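Local coordinates for zinc phosphodiesterase ELAC protein 1 (Homo sapiens, PDB 3ZWF), which cuts RNA endonucleolytically at tRNA 3' ends using two zinc ions and removes 2',3'-cyclic phosphates from tRNAs during repair, at residues His60-His65 against Phe179-Ser184. Residues are numbered along the deposited sequence; the frame is centred on the assembly and turned at random.
Sequences HLHGDH and FHRIPS. With ZN (zinc ion), chain E; ZN (zinc ion), chain D; PO4 (phosphate ion), chain F.
His60 and His62 meet His180 around a shared zinc ion in the dinuclear active site of a metallo-beta-lactamase fold. Residues 60-65 carry the HxHxDH motif in the loop between strand 53-57 and helix 69-79. Residues 179-184 join strands 171-179 and 184-191 of the second sheet. The zinc ion of chain E is bound by His60 NE2, His62 ND1 (2.2 Å) and His180 NE2 (2.3 Å). His180 CG lies anti to its backbone N, and the ring presents its edge to the face of His60 in an offset edge-to-face pair, planes at 89°. The His62 and His180 rings meet rim to rim instead. His180 ND1 is hydrogen-bonded to Gly288 O, so the ring is held at both nitrogens, by this bond and by zinc at NE2. Asp64 OD2 and His65 NE2 bind the zinc ion of chain D. Asp251 bridges both ions, and His311 completes the protein ligands of the chain D ion. A water and a phosphate, probably from the crystallisation liquor, also link the two metals. Asp64 is probably also the proton acceptor of the reaction.

Ile182 lies over one face of the His62 ring. Ile182 CG1 makes a CH-pi contact 3.9 Å from the centroid of the His62 ring, and CD1 packs against the carbonyl of Leu61. Leu107, Ser108 and His109 of the second subunit pack on Leu61, His62 and Ile182. Water 1 joins the two loops, accepting from Leu61 N and donating to Pro183 O (2.7 Å). The Arg181 chain is bent at chi3. Its guanidinium lies nearly parallel to the His62 ring, 18° between planes, with His62 CE1 over one guanidinium face, toward the rim. Arg181 NH1, also bonded to His287 O, donates to phosphate O1 at 2.8 Å with an N-H...O angle of 157°, and O1 also binds the chain E zinc ion.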
loop_
_atom_site.group_PDB
_atom_site.type_symbol
_atom_site.label_atom_id
_atom_site.label_comp_id
_atom_site.label_asym_id
_atom_site.label_seq_id
_atom_site.Cartn_x
_atom_site.Cartn_y
_atom_site.Cartn_z
ATOM N N HIS A 60 -0.970 15.077 -3.966
ATOM C CA HIS A 60 -1.917 14.753 -5.015
ATOM C C HIS A 60 -2.347 13.307 -4.905
ATOM O O HIS A 60 -1.605 12.511 -4.343
ATOM C CB HIS A 60 -1.409 15.075 -6.407
ATOM C CG HIS A 60 -0.266 14.231 -6.909
ATOM N ND1 HIS A 60 1.014 14.269 -6.372
ATOM C CD2 HIS A 60 -0.176 13.505 -8.044
ATOM C CE1 HIS A 60 1.802 13.487 -7.092
ATOM N NE2 HIS A 60 1.110 13.011 -8.115
ATOM N N LEU A 61 -3.505 13.023 -5.489
ATOM C CA LEU A 61 -4.083 11.681 -5.383
ATOM C C LEU A 61 -3.654 10.742 -6.517
ATOM O O LEU A 61 -4.515 10.127 -7.177
ATOM C CB LEU A 61 -5.617 11.805 -5.294
ATOM C CG LEU A 61 -6.123 12.545 -4.051
ATOM C CD1 LEU A 61 -7.656 12.622 -3.980
ATOM C CD2 LEU A 61 -5.561 11.866 -2.786
ATOM N N HIS A 62 -2.334 10.597 -6.699
ATOM C CA HIS A 62 -1.748 9.493 -7.467
ATOM C C HIS A 62 -1.270 8.487 -6.464
ATOM O O HIS A 62 -0.790 8.838 -5.416
ATOM C CB HIS A 62 -0.620 9.949 -8.363
ATOM C CG HIS A 62 -1.088 10.473 -9.676
ATOM N ND1 HIS A 62 -0.311 11.289 -10.458
ATOM C CD2 HIS A 62 -2.232 10.256 -10.365
ATOM C CE1 HIS A 62 -0.955 11.555 -11.576
ATOM N NE2 HIS A 62 -2.141 10.952 -11.534
ATOM N N GLY A 63 -1.420 7.197 -6.768
ATOM C CA GLY A 63 -1.198 6.176 -5.776
ATOM C C GLY A 63 0.181 6.110 -5.132
ATOM O O GLY A 63 0.300 5.756 -3.949
ATOM N N ASP A 64 1.212 6.508 -5.877
ATOM C CA ASP A 64 2.588 6.544 -5.390
ATOM C C ASP A 64 2.831 7.654 -4.359
ATOM O O ASP A 64 3.933 7.758 -3.819
ATOM C CB ASP A 64 3.657 6.670 -6.533
ATOM C CG ASP A 64 3.391 7.768 -7.499
ATOM O OD1 ASP A 64 2.237 7.944 -7.990
ATOM O OD2 ASP A 64 4.371 8.489 -7.777
ATOM N N HIS A 65 1.778 8.437 -4.089
ATOM C CA HIS A 65 1.816 9.458 -3.045
ATOM C C HIS A 65 0.835 9.234 -1.888
ATOM O O HIS A 65 0.845 10.034 -0.938
ATOM C CB HIS A 65 1.634 10.847 -3.706
ATOM C CG HIS A 65 2.647 11.097 -4.774
ATOM N ND1 HIS A 65 3.737 11.931 -4.599
ATOM C CD2 HIS A 65 2.772 10.569 -6.011
ATOM C CE1 HIS A 65 4.473 11.896 -5.694
ATOM N NE2 HIS A 65 3.912 11.074 -6.559
ATOM N N PHE A 179 0.658 22.374 -11.524
ATOM C CA PHE A 179 0.059 21.784 -12.714
ATOM C C PHE A 179 0.603 20.371 -12.887
ATOM O O PHE A 179 1.812 20.177 -12.948
ATOM C CB PHE A 179 0.374 22.581 -13.964
ATOM C CG PHE A 179 -0.457 22.180 -15.136
ATOM C CD1 PHE A 179 -0.054 21.147 -15.982
ATOM C CD2 PHE A 179 -1.700 22.801 -15.369
ATOM C CE1 PHE A 179 -0.878 20.732 -17.038
ATOM C CE2 PHE A 179 -2.518 22.406 -16.449
ATOM C CZ PHE A 179 -2.094 21.355 -17.275
ATOM N N HIS A 180 -0.300 19.395 -12.973
ATOM C CA HIS A 180 0.082 18.017 -13.150
ATOM C C HIS A 180 -1.027 17.314 -13.954
ATOM O O HIS A 180 -2.003 17.955 -14.371
ATOM C CB HIS A 180 0.369 17.419 -11.769
ATOM C CG HIS A 180 0.907 16.007 -11.776
ATOM N ND1 HIS A 180 1.967 15.584 -12.560
ATOM C CD2 HIS A 180 0.533 14.932 -11.039
ATOM C CE1 HIS A 180 2.186 14.290 -12.328
ATOM N NE2 HIS A 180 1.340 13.879 -11.402
ATOM N N ARG A 181 -0.909 16.002 -14.165
ATOM C CA ARG A 181 -1.951 15.242 -14.870
ATOM C C ARG A 181 -3.269 15.264 -14.108
ATOM O O ARG A 181 -4.362 15.234 -14.694
ATOM C CB ARG A 181 -1.520 13.759 -15.080
ATOM C CG ARG A 181 -0.297 13.571 -15.899
ATOM C CD ARG A 181 -0.174 12.126 -16.451
ATOM N NE ARG A 181 -0.317 11.043 -15.462
ATOM C CZ ARG A 181 0.535 10.796 -14.460
ATOM N NH1 ARG A 181 1.597 11.581 -14.223
ATOM N NH2 ARG A 181 0.307 9.769 -13.655
ATOM N N ILE A 182 -3.168 15.324 -12.780
ATOM C CA ILE A 182 -4.312 15.625 -11.904
ATOM C C ILE A 182 -3.841 16.781 -11.043
ATOM O O ILE A 182 -2.637 17.070 -11.034
ATOM C CB ILE A 182 -4.761 14.429 -11.029
ATOM C CG1 ILE A 182 -3.690 13.943 -10.078
ATOM C CG2 ILE A 182 -5.259 13.289 -11.945
ATOM C CD1 ILE A 182 -4.209 12.985 -9.048
ATOM N N PRO A 183 -4.762 17.462 -10.333
ATOM C CA PRO A 183 -4.274 18.590 -9.549
ATOM C C PRO A 183 -3.284 18.183 -8.460
ATOM O O PRO A 183 -3.451 17.149 -7.791
ATOM C CB PRO A 183 -5.536 19.173 -8.949
ATOM C CG PRO A 183 -6.636 18.771 -9.942
ATOM C CD PRO A 183 -6.223 17.405 -10.349
ATOM N N SER A 184 -2.258 19.002 -8.305
ATOM C CA SER A 184 -1.193 18.726 -7.392
ATOM C C SER A 184 -0.813 20.008 -6.650
ATOM O O SER A 184 -1.053 21.118 -7.143
ATOM C CB SER A 184 -0.005 18.126 -8.168
ATOM O OG SER A 184 1.121 17.843 -7.340
HETATM ZN ZN ZN E . 1.692 12.022 -10.102
HETATM ZN ZN ZN D . 4.382 10.503 -8.622
HETATM P P PO4 F . 3.560 9.741 -11.719
HETATM O O1 PO4 F . 2.706 11.034 -11.765
HETATM O O2 PO4 F . 2.473 8.571 -11.459
HETATM O O3 PO4 F . 4.430 9.703 -10.528
HETATM O O4 PO4 F . 4.137 9.561 -13.080
HETATM O O HOH W 1 -5.013 15.297 -6.644
HETATM O O HOH W 2 2.266 10.335 -9.064
#